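Local coordinates for catalase A (Saccharomyces cerevisiae, PDB 1A4E), which is a heme catalase that breaks down hydrogen peroxide to water and oxygen, and so probably protects the cell from peroxide made by peroxisomal oxidases, at residues A79-I84 and Y203-K208; T115-E120 and L124-N129; W212-V217 and S278-T283; Q326-S329 and V333-A336. All coordinates share one frame; numbering follows the deposited sequence.

Contact 1 (A79-I84 and Y203-K208)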
# COMPACT_ATOMS: atom_id res chain seq x y z
N ALA B 79 -21.11 -18.91 -24.35
CA ALA B 79 -20.30 -19.29 -25.51
C ALA B 79 -19.32 -20.43 -25.28
O ALA B 79 -19.09 -21.21 -26.19
CB ALA B 79 -19.50 -18.10 -26.00
N MET B 80 -18.78 -20.60 -24.06
CA MET B 80 -17.86 -21.69 -23.81
C MET B 80 -18.51 -23.06 -23.94
O MET B 80 -17.83 -24.05 -24.18
CB MET B 80 -17.25 -21.55 -22.41
CG MET B 80 -18.19 -21.71 -21.23
SD MET B 80 -17.32 -21.60 -19.65
CE MET B 80 -16.31 -23.05 -19.64
N PHE B 81 -19.84 -23.12 -23.84
CA PHE B 81 -20.60 -24.35 -23.97
C PHE B 81 -21.25 -24.51 -25.35
O PHE B 81 -21.85 -25.54 -25.60
CB PHE B 81 -21.72 -24.41 -22.93
CG PHE B 81 -21.27 -24.38 -21.47
CD1 PHE B 81 -20.26 -25.22 -21.02
CD2 PHE B 81 -21.91 -23.51 -20.59
CE1 PHE B 81 -19.89 -25.20 -19.67
CE2 PHE B 81 -21.53 -23.49 -19.25
CZ PHE B 81 -20.53 -24.34 -18.78
N SER B 82 -21.12 -23.56 -26.28
CA SER B 82 -21.87 -23.59 -27.53
C SER B 82 -21.69 -24.72 -28.53
O SER B 82 -22.62 -24.97 -29.29
CB SER B 82 -21.64 -22.28 -28.28
OG SER B 82 -20.29 -22.11 -28.64
N LYS B 83 -20.54 -25.41 -28.60
CA LYS B 83 -20.33 -26.51 -29.54
C LYS B 83 -19.62 -27.65 -28.83
O LYS B 83 -18.82 -27.42 -27.92
CB LYS B 83 -19.44 -26.15 -30.75
CG LYS B 83 -19.79 -24.97 -31.66
CD LYS B 83 -19.04 -23.69 -31.24
CE LYS B 83 -19.28 -22.48 -32.16
NZ LYS B 83 -18.42 -21.37 -31.80
N ILE B 84 -19.91 -28.89 -29.23
CA ILE B 84 -19.26 -30.06 -28.67
C ILE B 84 -17.85 -30.16 -29.23
O ILE B 84 -17.61 -30.08 -30.44
CB ILE B 84 -20.09 -31.34 -28.99
CG1 ILE B 84 -21.40 -31.25 -28.22
CG2 ILE B 84 -19.34 -32.63 -28.61
CD1 ILE B 84 -22.33 -32.46 -28.33
N TYR B 203 -26.65 -21.90 -8.49
CA TYR B 203 -26.46 -20.80 -9.41
C TYR B 203 -27.66 -20.77 -10.35
O TYR B 203 -28.50 -21.67 -10.32
CB TYR B 203 -25.18 -21.01 -10.20
CG TYR B 203 -23.92 -20.70 -9.39
CD1 TYR B 203 -23.42 -21.62 -8.44
CD2 TYR B 203 -23.25 -19.50 -9.62
CE1 TYR B 203 -22.26 -21.32 -7.73
CE2 TYR B 203 -22.09 -19.19 -8.91
CZ TYR B 203 -21.60 -20.10 -7.97
OH TYR B 203 -20.45 -19.79 -7.27
N LYS B 204 -27.82 -19.72 -11.16
CA LYS B 204 -28.91 -19.65 -12.11
C LYS B 204 -28.32 -19.56 -13.50
O LYS B 204 -27.64 -18.60 -13.83
CB LYS B 204 -29.79 -18.43 -11.86
CG LYS B 204 -30.62 -18.59 -10.58
CD LYS B 204 -31.61 -17.44 -10.41
CE LYS B 204 -30.91 -16.14 -10.04
NZ LYS B 204 -31.85 -15.04 -9.98
N TRP B 205 -28.51 -20.61 -14.32
CA TRP B 205 -28.04 -20.58 -15.70
C TRP B 205 -29.24 -20.41 -16.63
O TRP B 205 -30.31 -20.96 -16.38
CB TRP B 205 -27.30 -21.88 -16.04
CG TRP B 205 -25.95 -22.10 -15.34
CD1 TRP B 205 -25.47 -21.25 -14.37
CD2 TRP B 205 -25.09 -23.15 -15.58
NE1 TRP B 205 -24.32 -21.75 -13.99
CE2 TRP B 205 -24.05 -22.88 -14.67
CE3 TRP B 205 -25.03 -24.27 -16.40
CZ2 TRP B 205 -22.94 -23.72 -14.58
CZ3 TRP B 205 -23.92 -25.12 -16.30
CH2 TRP B 205 -22.88 -24.84 -15.40
N SER B 206 -29.07 -19.63 -17.70
CA SER B 206 -30.15 -19.35 -18.64
C SER B 206 -29.76 -19.70 -20.06
O SER B 206 -28.60 -19.56 -20.42
CB SER B 206 -30.51 -17.88 -18.63
OG SER B 206 -30.92 -17.48 -17.34
N ASN B 207 -30.71 -20.17 -20.88
CA ASN B 207 -30.43 -20.38 -22.29
C ASN B 207 -30.75 -19.10 -23.06
O ASN B 207 -31.21 -18.11 -22.47
CB ASN B 207 -31.24 -21.55 -22.84
CG ASN B 207 -32.76 -21.44 -22.83
OD1 ASN B 207 -33.37 -20.37 -22.87
ND2 ASN B 207 -33.43 -22.59 -22.82
N LYS B 208 -30.55 -19.10 -24.37
CA LYS B 208 -30.80 -17.92 -25.18
C LYS B 208 -32.26 -17.53 -25.33
O LYS B 208 -32.54 -16.37 -25.64
CB LYS B 208 -30.14 -18.14 -26.53
CG LYS B 208 -28.67 -17.84 -26.34
CD LYS B 208 -27.81 -18.34 -27.48
CE LYS B 208 -26.41 -17.74 -27.33
NZ LYS B 208 -25.46 -18.42 -28.19
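F81 and W205 meet inside the curled antiparallel sheet that forms the catalase beta-barrel. F81 belongs to the 3-10 turn 79-81, in the loop between strands 59-68 and 87-95, while W205 projects from strand 203-206. The touch is made by ring carbons alone: F81 CE2 lies 4.1 Å from W205 CZ3, over one face of the indole, and F81 CZ lies equally near W205 CH2. With planes inclined at 33° and the ring centroids 5.6 Å apart, the pair is neither a parallel stack nor an edge-to-face one. Both residues point their CB toward the partner segment. In each, chi1 near -60° to -70° sets CG beside the backbone N, which brings the outer rim of the phenyl to the benzo end of the indole.

The next shell is also largely apolar. M80 CG sits 3.9 Å above the centre of the F81 ring, W126 of strand 122-129 touches both aromatic residues, and so does Q326 of strand 326-328. W205 is fixed in the sheet by backbone bonding to H213 of strand 212-221, and N207 ND2 bonds the carbonyl of D74, which precedes the turn. K86 NZ, from beyond the turn, bonds both the A79 carbonyl and the S82 hydroxyl. Within the turn, A79 O receives S82 N at 3.1 Å and S82 OG at 2.9 Å, the hydroxyl arriving in the carbonyl plane on a lone pair.

Contact 2 (T115-E120 and L124-N129). With HEM (protoporphyrin IX containing Fe), chain I; AZI (azide ion), chain H.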
# COMPACT_ATOMS: atom_id res chain seq x y z
N THR B 115 -11.28 -22.56 -10.51
CA THR B 115 -10.86 -22.63 -11.91
C THR B 115 -11.27 -21.35 -12.64
O THR B 115 -12.38 -20.85 -12.48
CB THR B 115 -11.50 -23.88 -12.58
OG1 THR B 115 -11.11 -25.00 -11.80
CG2 THR B 115 -11.03 -24.12 -13.99
N LYS B 116 -10.32 -20.81 -13.40
CA LYS B 116 -10.50 -19.62 -14.21
C LYS B 116 -10.54 -20.06 -15.66
O LYS B 116 -9.62 -20.71 -16.13
CB LYS B 116 -9.34 -18.66 -14.01
CG LYS B 116 -9.44 -17.39 -14.85
CD LYS B 116 -8.27 -16.45 -14.58
CE LYS B 116 -8.22 -16.06 -13.11
NZ LYS B 116 -9.41 -15.31 -12.77
N PHE B 117 -11.59 -19.69 -16.38
CA PHE B 117 -11.77 -20.06 -17.77
C PHE B 117 -11.64 -18.79 -18.57
O PHE B 117 -12.29 -17.78 -18.29
CB PHE B 117 -13.16 -20.65 -18.01
CG PHE B 117 -13.47 -21.90 -17.20
CD1 PHE B 117 -13.04 -23.15 -17.65
CD2 PHE B 117 -14.22 -21.79 -16.02
CE1 PHE B 117 -13.35 -24.29 -16.91
CE2 PHE B 117 -14.53 -22.94 -15.30
CZ PHE B 117 -14.09 -24.19 -15.74
N TYR B 118 -10.80 -18.84 -19.60
CA TYR B 118 -10.56 -17.69 -20.45
C TYR B 118 -11.48 -17.80 -21.64
O TYR B 118 -11.08 -18.27 -22.71
CB TYR B 118 -9.10 -17.69 -20.91
CG TYR B 118 -8.11 -17.62 -19.76
CD1 TYR B 118 -7.85 -16.40 -19.12
CD2 TYR B 118 -7.46 -18.78 -19.34
CE1 TYR B 118 -6.93 -16.35 -18.07
CE2 TYR B 118 -6.55 -18.74 -18.29
CZ TYR B 118 -6.30 -17.52 -17.66
OH TYR B 118 -5.39 -17.47 -16.63
N THR B 119 -12.74 -17.39 -21.46
CA THR B 119 -13.71 -17.52 -22.54
C THR B 119 -13.78 -16.27 -23.43
O THR B 119 -13.25 -15.21 -23.10
CB THR B 119 -15.13 -17.84 -21.96
OG1 THR B 119 -15.79 -16.61 -21.73
CG2 THR B 119 -15.10 -18.63 -20.66
N GLU B 120 -14.47 -16.39 -24.57
CA GLU B 120 -14.65 -15.29 -25.52
C GLU B 120 -15.58 -14.20 -24.99
O GLU B 120 -15.74 -13.17 -25.64
CB GLU B 120 -15.25 -15.78 -26.81
CG GLU B 120 -14.55 -16.99 -27.38
CD GLU B 120 -15.50 -17.85 -28.19
OE1 GLU B 120 -16.55 -18.24 -27.66
OE2 GLU B 120 -15.18 -18.14 -29.34
N LEU B 124 -14.30 -16.51 -16.51
CA LEU B 124 -15.32 -17.13 -15.69
C LEU B 124 -14.58 -17.82 -14.55
O LEU B 124 -13.69 -18.62 -14.80
CB LEU B 124 -16.09 -18.16 -16.51
CG LEU B 124 -17.47 -18.76 -16.16
CD1 LEU B 124 -17.33 -20.24 -16.37
CD2 LEU B 124 -17.95 -18.47 -14.74
N ASP B 125 -14.92 -17.54 -13.29
CA ASP B 125 -14.31 -18.25 -12.19
C ASP B 125 -15.32 -19.13 -11.47
O ASP B 125 -16.38 -18.68 -11.04
CB ASP B 125 -13.71 -17.26 -11.19
CG ASP B 125 -12.52 -16.45 -11.71
OD1 ASP B 125 -11.81 -16.90 -12.61
OD2 ASP B 125 -12.30 -15.35 -11.22
N TRP B 126 -15.00 -20.43 -11.43
CA TRP B 126 -15.76 -21.39 -10.66
C TRP B 126 -14.94 -21.62 -9.39
O TRP B 126 -14.03 -22.45 -9.30
CB TRP B 126 -15.95 -22.70 -11.45
CG TRP B 126 -17.07 -22.72 -12.49
CD1 TRP B 126 -17.87 -21.63 -12.76
CD2 TRP B 126 -17.39 -23.79 -13.29
NE1 TRP B 126 -18.67 -22.00 -13.73
CE2 TRP B 126 -18.43 -23.27 -14.08
CE3 TRP B 126 -16.95 -25.10 -13.47
CZ2 TRP B 126 -19.04 -24.06 -15.05
CZ3 TRP B 126 -17.57 -25.89 -14.45
CH2 TRP B 126 -18.60 -25.37 -15.23
N VAL B 127 -15.26 -20.79 -8.39
CA VAL B 127 -14.57 -20.80 -7.11
C VAL B 127 -15.33 -21.77 -6.20
O VAL B 127 -16.25 -21.42 -5.45
CB VAL B 127 -14.54 -19.35 -6.54
CG1 VAL B 127 -13.60 -19.31 -5.37
CG2 VAL B 127 -14.06 -18.35 -7.58
N TYR B 128 -14.92 -23.03 -6.32
CA TYR B 128 -15.56 -24.16 -5.64
C TYR B 128 -14.72 -24.77 -4.55
O TYR B 128 -13.51 -24.56 -4.51
CB TYR B 128 -15.83 -25.25 -6.63
CG TYR B 128 -16.79 -24.96 -7.77
CD1 TYR B 128 -17.46 -23.74 -7.90
CD2 TYR B 128 -17.00 -25.97 -8.70
CE1 TYR B 128 -18.35 -23.53 -8.95
CE2 TYR B 128 -17.89 -25.78 -9.75
CZ TYR B 128 -18.56 -24.57 -9.86
OH TYR B 128 -19.46 -24.38 -10.89
N ASN B 129 -15.33 -25.55 -3.65
CA ASN B 129 -14.59 -26.34 -2.68
C ASN B 129 -14.74 -27.82 -3.00
O ASN B 129 -15.50 -28.19 -3.90
CB ASN B 129 -15.08 -26.09 -1.25
CG ASN B 129 -14.39 -24.91 -0.60
OD1 ASN B 129 -13.26 -24.58 -0.93
ND2 ASN B 129 -15.05 -24.21 0.33
CHA HEM I . -10.94 -17.75 -1.03
CHB HEM I . -14.26 -15.02 1.10
CHC HEM I . -17.21 -18.79 1.27
CHD HEM I . -14.30 -21.13 -1.75
C1A HEM I . -11.53 -16.73 -0.31
C2A HEM I . -10.96 -15.40 -0.18
C3A HEM I . -11.93 -14.61 0.34
C4A HEM I . -13.07 -15.46 0.56
CMA HEM I . -11.88 -13.10 0.57
CAA HEM I . -9.58 -14.97 -0.63
CBA HEM I . -9.69 -14.22 -1.94
CGA HEM I . -8.39 -13.71 -2.50
O1A HEM I . -7.61 -13.07 -1.80
O2A HEM I . -8.16 -13.94 -3.68
C1B HEM I . -15.37 -15.81 1.31
C2B HEM I . -16.56 -15.36 1.99
C3B HEM I . -17.38 -16.45 2.14
C4B HEM I . -16.65 -17.55 1.52
CMB HEM I . -16.77 -13.91 2.43
CAB HEM I . -18.63 -16.58 2.75
CBB HEM I . -19.54 -15.51 3.18
C1C HEM I . -16.69 -19.76 0.44
C2C HEM I . -17.44 -20.89 -0.04
C3C HEM I . -16.65 -21.53 -0.95
C4C HEM I . -15.41 -20.78 -1.01
CMC HEM I . -18.87 -21.23 0.38
CAC HEM I . -16.95 -22.64 -1.73
CBC HEM I . -18.06 -22.67 -2.66
C1D HEM I . -13.11 -20.42 -1.80
C2D HEM I . -11.95 -20.82 -2.56
C3D HEM I . -11.01 -19.89 -2.33
C4D HEM I . -11.58 -18.91 -1.45
CMD HEM I . -11.81 -22.04 -3.46
CAD HEM I . -9.58 -19.89 -2.85
CBD HEM I . -9.40 -19.21 -4.19
CGD HEM I . -7.95 -19.33 -4.64
O1D HEM I . -7.48 -20.44 -4.82
O2D HEM I . -7.28 -18.32 -4.80
NA HEM I . -12.84 -16.74 0.12
NB HEM I . -15.44 -17.15 1.00
NC HEM I . -15.46 -19.66 -0.19
ND HEM I . -12.88 -19.24 -1.13
FE HEM I . -14.14 -18.22 -0.02
N1 AZI H . -13.35 -18.98 1.77
N2 AZI H . -13.52 -20.36 1.95
N3 AZI H . -13.69 -21.73 2.13
O HOH W 1 -13.43 -25.40 -10.08
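A beta hairpin of the catalase barrel, strands 112-119 and 122-129, brings T115 opposite W126 and F117 opposite L124 as antiparallel hydrogen-bonded pairs, with K116 and D125 as the non-hydrogen-bonded pair between them. Four backbone bonds define this register; F117 N to L124 O is the shortest, at 2.8 Å.

The two faces of the hairpin differ in kind. On one, F117 and L124 lie side by side, CD2 of the phenyl 3.5 Å from CD1 of the leucine, while F117 turns its edge to the face of W126 with planes at 76°; F117 CE2 is 3.6 Å from W126 CD2. Y128 OH lies 3.2 Å above the opposite face of the indole, so the ring is clasped from both sides. The T115 hydroxyl, hydrogen-bonded to T92 OG1, is also joined through a water to W126 O.

On the other face K116 runs alongside D125. Its chain leaves with CG anti to the backbone N, then bends at both outer torsions, curling NZ back to D125 OD1 at 2.9 Å, on the syn lone pair; the bond to OD2 is weak. K116 NZ also reaches A316 O, and D125 OD2 accepts from A318 N.

Beyond the paired rows, V127 to N129 line the heme pocket. The active-site residue N129 points ND2 at azide N3, 3.4 Å away, a weak but nearly straight bond (170°). The buried salt bridge, backed by main-chain partners, probably leaves both its charges well compensated.

Contact 3 (W212-V217 and S278-T283)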
# COMPACT_ATOMS: atom_id res chain seq x y z
N TRP B 212 -34.74 -20.45 -17.64
CA TRP B 212 -33.66 -20.59 -16.67
C TRP B 212 -33.84 -21.74 -15.70
O TRP B 212 -34.95 -22.20 -15.45
CB TRP B 212 -33.50 -19.28 -15.89
CG TRP B 212 -34.69 -18.87 -15.03
CD1 TRP B 212 -35.76 -18.20 -15.56
CD2 TRP B 212 -34.84 -19.11 -13.68
NE1 TRP B 212 -36.58 -18.00 -14.56
CE2 TRP B 212 -36.08 -18.51 -13.42
CE3 TRP B 212 -34.11 -19.71 -12.65
CZ2 TRP B 212 -36.61 -18.52 -12.14
CZ3 TRP B 212 -34.65 -19.71 -11.37
CH2 TRP B 212 -35.89 -19.12 -11.11
N HIS B 213 -32.72 -22.17 -15.12
CA HIS B 213 -32.74 -23.24 -14.13
C HIS B 213 -31.82 -22.96 -12.96
O HIS B 213 -30.84 -22.22 -13.06
CB HIS B 213 -32.29 -24.56 -14.75
CG HIS B 213 -33.27 -25.24 -15.70
ND1 HIS B 213 -33.50 -24.95 -16.97
CD2 HIS B 213 -34.04 -26.33 -15.39
CE1 HIS B 213 -34.37 -25.81 -17.44
NE2 HIS B 213 -34.69 -26.63 -16.48
N TYR B 214 -32.18 -23.51 -11.80
CA TYR B 214 -31.31 -23.54 -10.64
C TYR B 214 -30.36 -24.69 -10.93
O TYR B 214 -30.78 -25.79 -11.30
CB TYR B 214 -32.07 -23.85 -9.36
CG TYR B 214 -32.98 -22.72 -8.88
CD1 TYR B 214 -32.47 -21.45 -8.59
CD2 TYR B 214 -34.33 -22.98 -8.70
CE1 TYR B 214 -33.31 -20.44 -8.12
CE2 TYR B 214 -35.18 -21.97 -8.24
CZ TYR B 214 -34.67 -20.71 -7.95
OH TYR B 214 -35.51 -19.72 -7.47
N VAL B 215 -29.06 -24.44 -10.78
CA VAL B 215 -28.02 -25.40 -11.15
C VAL B 215 -27.04 -25.65 -10.01
O VAL B 215 -26.72 -24.74 -9.25
CB VAL B 215 -27.25 -24.87 -12.40
CG1 VAL B 215 -26.12 -25.80 -12.78
CG2 VAL B 215 -28.18 -24.81 -13.61
N GLN B 216 -26.60 -26.90 -9.82
CA GLN B 216 -25.50 -27.20 -8.91
C GLN B 216 -24.49 -28.00 -9.72
O GLN B 216 -24.85 -28.89 -10.50
CB GLN B 216 -25.95 -28.02 -7.71
CG GLN B 216 -26.70 -27.05 -6.80
CD GLN B 216 -26.62 -27.34 -5.33
OE1 GLN B 216 -25.98 -28.28 -4.86
NE2 GLN B 216 -27.27 -26.51 -4.53
N VAL B 217 -23.20 -27.64 -9.61
CA VAL B 217 -22.16 -28.25 -10.43
C VAL B 217 -21.30 -29.24 -9.65
O VAL B 217 -20.94 -29.03 -8.49
CB VAL B 217 -21.30 -27.12 -11.05
CG1 VAL B 217 -20.37 -27.69 -12.10
CG2 VAL B 217 -22.19 -26.08 -11.74
N SER B 278 -34.55 -25.11 1.41
CA SER B 278 -34.32 -24.02 0.48
C SER B 278 -33.19 -24.29 -0.52
O SER B 278 -32.17 -24.91 -0.19
CB SER B 278 -34.02 -22.76 1.31
OG SER B 278 -34.02 -21.56 0.54
N VAL B 279 -33.39 -23.85 -1.78
CA VAL B 279 -32.33 -23.91 -2.78
C VAL B 279 -31.24 -22.89 -2.48
O VAL B 279 -30.14 -22.97 -3.02
CB VAL B 279 -32.82 -23.63 -4.24
CG1 VAL B 279 -33.51 -24.89 -4.73
CG2 VAL B 279 -33.74 -22.41 -4.32
N PHE B 280 -31.54 -21.91 -1.62
CA PHE B 280 -30.62 -20.88 -1.20
C PHE B 280 -29.82 -21.27 0.04
O PHE B 280 -29.09 -20.45 0.60
CB PHE B 280 -31.41 -19.60 -0.92
CG PHE B 280 -32.29 -19.18 -2.08
CD1 PHE B 280 -31.80 -19.21 -3.40
CD2 PHE B 280 -33.61 -18.78 -1.83
CE1 PHE B 280 -32.64 -18.83 -4.46
CE2 PHE B 280 -34.43 -18.41 -2.89
CZ PHE B 280 -33.95 -18.44 -4.20
N ASP B 281 -29.96 -22.52 0.51
CA ASP B 281 -29.23 -22.97 1.68
C ASP B 281 -28.04 -23.81 1.28
O ASP B 281 -28.17 -24.91 0.74
CB ASP B 281 -30.15 -23.78 2.58
CG ASP B 281 -29.60 -24.18 3.94
OD1 ASP B 281 -28.44 -23.92 4.26
OD2 ASP B 281 -30.34 -24.77 4.72
N LEU B 282 -26.88 -23.27 1.65
CA LEU B 282 -25.58 -23.86 1.37
C LEU B 282 -25.34 -25.18 2.09
O LEU B 282 -24.56 -26.01 1.61
CB LEU B 282 -24.47 -22.91 1.78
CG LEU B 282 -23.25 -22.62 0.93
CD1 LEU B 282 -22.30 -21.90 1.86
CD2 LEU B 282 -22.59 -23.84 0.34
N THR B 283 -25.98 -25.39 3.25
CA THR B 283 -25.77 -26.62 4.01
C THR B 283 -26.60 -27.81 3.51
O THR B 283 -26.54 -28.90 4.08
CB THR B 283 -26.06 -26.31 5.48
OG1 THR B 283 -27.44 -26.03 5.59
CG2 THR B 283 -25.25 -25.12 6.00
O HOH W 2 -27.21 -25.75 -1.70
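V279 and F280 press on Y214, joining strand 212-221 of the catalase barrel to the loop that follows helix 269-274. They occupy the middle of a type I beta turn from S278 to D281, closed by a weak bond from D281 N to S278 O; S278 OG also accepts weakly from F280 N.

V279 makes a CH-pi contact. Its CG2 stands 4.2 Å from the centroid of the Y214 ring and 12° off the normal, hence over the face. This methyl is the branch that sits between the backbone N and the carbonyl carbon. W212 CZ3 lies 3.5 Å above the opposite face, so the ring lies between W212 of its own strand and V279 of the loop.

F280 starts to one side, but its ring end swings in: F280 CE1 comes to 4.1 Å from Y214 CE1, and F280 CZ to 3.8 Å from Y214 OH, both obliquely. The same V279 CG2 covers a face of F280, which also packs on H28 of a second subunit.

Near D281 a water lies 2.8 Å from D281 O and 2.9 Å from Q216 NE2, accepting from the amide and able to donate to the carbonyl. D281 OD1 takes T283 N in an Asx turn and T283 OG1 as well, both from one side of the carboxylate plane, while OD2 meets K284 and R137. Apolar cover on both faces of the Y214 ring probably restricts its rotation, and its hydroxyl bonds E409, so the buried polar end is satisfied.

Contact 4 (Q326-S329 and V333-A336). With HEM (protoporphyrin IX containing Fe), chain I.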
# COMPACT_ATOMS: atom_id res chain seq x y z
N GLN B 326 -24.76 -16.98 -16.94
CA GLN B 326 -24.45 -17.62 -15.67
C GLN B 326 -24.46 -16.53 -14.60
O GLN B 326 -23.70 -15.57 -14.64
CB GLN B 326 -23.09 -18.27 -15.69
CG GLN B 326 -23.04 -19.47 -16.59
CD GLN B 326 -21.69 -20.15 -16.62
OE1 GLN B 326 -21.11 -20.49 -15.60
NE2 GLN B 326 -21.15 -20.38 -17.81
N GLU B 327 -25.40 -16.69 -13.68
CA GLU B 327 -25.59 -15.74 -12.60
C GLU B 327 -25.68 -16.42 -11.24
O GLU B 327 -25.82 -17.64 -11.15
CB GLU B 327 -26.86 -14.93 -12.87
CG GLU B 327 -26.69 -13.76 -13.83
CD GLU B 327 -25.81 -12.63 -13.29
OE1 GLU B 327 -26.17 -12.02 -12.28
OE2 GLU B 327 -24.77 -12.33 -13.86
N ALA B 328 -25.56 -15.63 -10.18
CA ALA B 328 -25.64 -16.14 -8.82
C ALA B 328 -27.08 -16.17 -8.33
O ALA B 328 -27.93 -15.41 -8.81
CB ALA B 328 -24.84 -15.26 -7.89
N SER B 329 -27.39 -17.07 -7.39
CA SER B 329 -28.72 -17.11 -6.79
C SER B 329 -28.76 -16.25 -5.53
O SER B 329 -27.74 -15.70 -5.11
CB SER B 329 -29.11 -18.54 -6.42
OG SER B 329 -28.37 -19.03 -5.31
N VAL B 333 -24.80 -16.43 1.34
CA VAL B 333 -23.36 -16.61 1.38
C VAL B 333 -22.77 -16.28 0.01
O VAL B 333 -21.80 -15.52 -0.04
CB VAL B 333 -23.06 -18.06 1.81
CG1 VAL B 333 -21.57 -18.34 1.88
CG2 VAL B 333 -23.61 -18.25 3.21
N LEU B 334 -23.35 -16.78 -1.09
CA LEU B 334 -22.89 -16.47 -2.44
C LEU B 334 -23.03 -14.99 -2.76
O LEU B 334 -22.15 -14.42 -3.42
CB LEU B 334 -23.69 -17.26 -3.47
CG LEU B 334 -23.39 -17.05 -4.97
CD1 LEU B 334 -21.90 -17.22 -5.26
CD2 LEU B 334 -24.21 -18.05 -5.76
N GLN B 335 -24.11 -14.37 -2.28
CA GLN B 335 -24.35 -12.95 -2.46
C GLN B 335 -23.23 -12.12 -1.85
O GLN B 335 -22.73 -11.20 -2.50
CB GLN B 335 -25.68 -12.58 -1.81
CG GLN B 335 -26.91 -13.11 -2.52
CD GLN B 335 -27.37 -12.27 -3.69
OE1 GLN B 335 -27.71 -11.11 -3.52
NE2 GLN B 335 -27.40 -12.82 -4.90
N ALA B 336 -22.79 -12.43 -0.62
CA ALA B 336 -21.68 -11.73 0.01
C ALA B 336 -20.34 -11.95 -0.69
O ALA B 336 -19.49 -11.05 -0.73
CB ALA B 336 -21.53 -12.17 1.44
CHA HEM I . -10.94 -17.75 -1.03
CHB HEM I . -14.26 -15.02 1.10
CHC HEM I . -17.21 -18.79 1.27
CHD HEM I . -14.30 -21.13 -1.75
C1A HEM I . -11.53 -16.73 -0.31
C2A HEM I . -10.96 -15.40 -0.18
C3A HEM I . -11.93 -14.61 0.34
C4A HEM I . -13.07 -15.46 0.56
CMA HEM I . -11.88 -13.10 0.57
CAA HEM I . -9.58 -14.97 -0.63
CBA HEM I . -9.69 -14.22 -1.94
CGA HEM I . -8.39 -13.71 -2.50
O1A HEM I . -7.61 -13.07 -1.80
O2A HEM I . -8.16 -13.94 -3.68
C1B HEM I . -15.37 -15.81 1.31
C2B HEM I . -16.56 -15.36 1.99
C3B HEM I . -17.38 -16.45 2.14
C4B HEM I . -16.65 -17.55 1.52
CMB HEM I . -16.77 -13.91 2.43
CAB HEM I . -18.63 -16.58 2.75
CBB HEM I . -19.54 -15.51 3.18
C1C HEM I . -16.69 -19.76 0.44
C2C HEM I . -17.44 -20.89 -0.04
C3C HEM I . -16.65 -21.53 -0.95
C4C HEM I . -15.41 -20.78 -1.01
CMC HEM I . -18.87 -21.23 0.38
CAC HEM I . -16.95 -22.64 -1.73
CBC HEM I . -18.06 -22.67 -2.66
C1D HEM I . -13.11 -20.42 -1.80
C2D HEM I . -11.95 -20.82 -2.56
C3D HEM I . -11.01 -19.89 -2.33
C4D HEM I . -11.58 -18.91 -1.45
CMD HEM I . -11.81 -22.04 -3.46
CAD HEM I . -9.58 -19.89 -2.85
CBD HEM I . -9.40 -19.21 -4.19
CGD HEM I . -7.95 -19.33 -4.64
O1D HEM I . -7.48 -20.44 -4.82
O2D HEM I . -7.28 -18.32 -4.80
NA HEM I . -12.84 -16.74 0.12
NB HEM I . -15.44 -17.15 1.00
NC HEM I . -15.46 -19.66 -0.19
ND HEM I . -12.88 -19.24 -1.13
FE HEM I . -14.14 -18.22 -0.02
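A328 and S329, on the run from the short barrel strand into the following loop, meet L334 and Q335 in the first turn of helix 332-348, so that the strand-to-helix connection folds tightly back on itself.

The apolar part is small. A328 CB touches L334 CD2 at 3.6 Å and CG at 3.7 Å, each residue pointing its CB toward the other segment. L334 CG stands anti to the backbone N (chi1 178°), extending the isobutyl group from the helix to the strand, where CD2 also comes within 3.7 Å of S329 N. Y203 and H201 pack on the same leucine.

The polar part is one bond: Q335 NE2 donates to S329 O at 2.9 Å, with 145° at the hydrogen. It is not ideal, since the amide nitrogen stands above the carbonyl plane, 47° out of it. A bend at chi2 folds the glutamine round to this carbonyl. The other end of the amide, OE1, accepts from L31 N of a second subunit, and S329 OG bonds T202 O.

Contact with the cofactor comes from V333, whose CG1 lies 3.5 Å from heme CAB, at a vinyl group. The same helix carries Y341, the axial ligand of the iron, about 8 Å from L334 between side chains. By using both ends of its amide, Q335 ties the start of the helix both to the backbone of S329, in the connection that leads from the strand, and to a second subunit.

In the fold
All four contacts reach one curled antiparallel sheet. Contacts 1 and 2 have centres 14 Å apart and touch directly, M80 SD lying 3.5 Å from L124 CD1. Strand 203-206 of contact 1 is flanked by both strand 212-221 of contact 3 (Y203 O to V215 N 2.9 Å) and strand 326-328 of contact 4 (K204 N to E327 O 2.9 Å). Contacts 3 and 4 are the nearest pair, centres 10 Å apart, meeting where L282 CD1 lies 3.6 Å from V333 CG1. Both of those residues belong to the heme pocket; contact 2 supplies V127, Y128 and N129. Contact 1 stands back, with W205 about 13 Å from the heme.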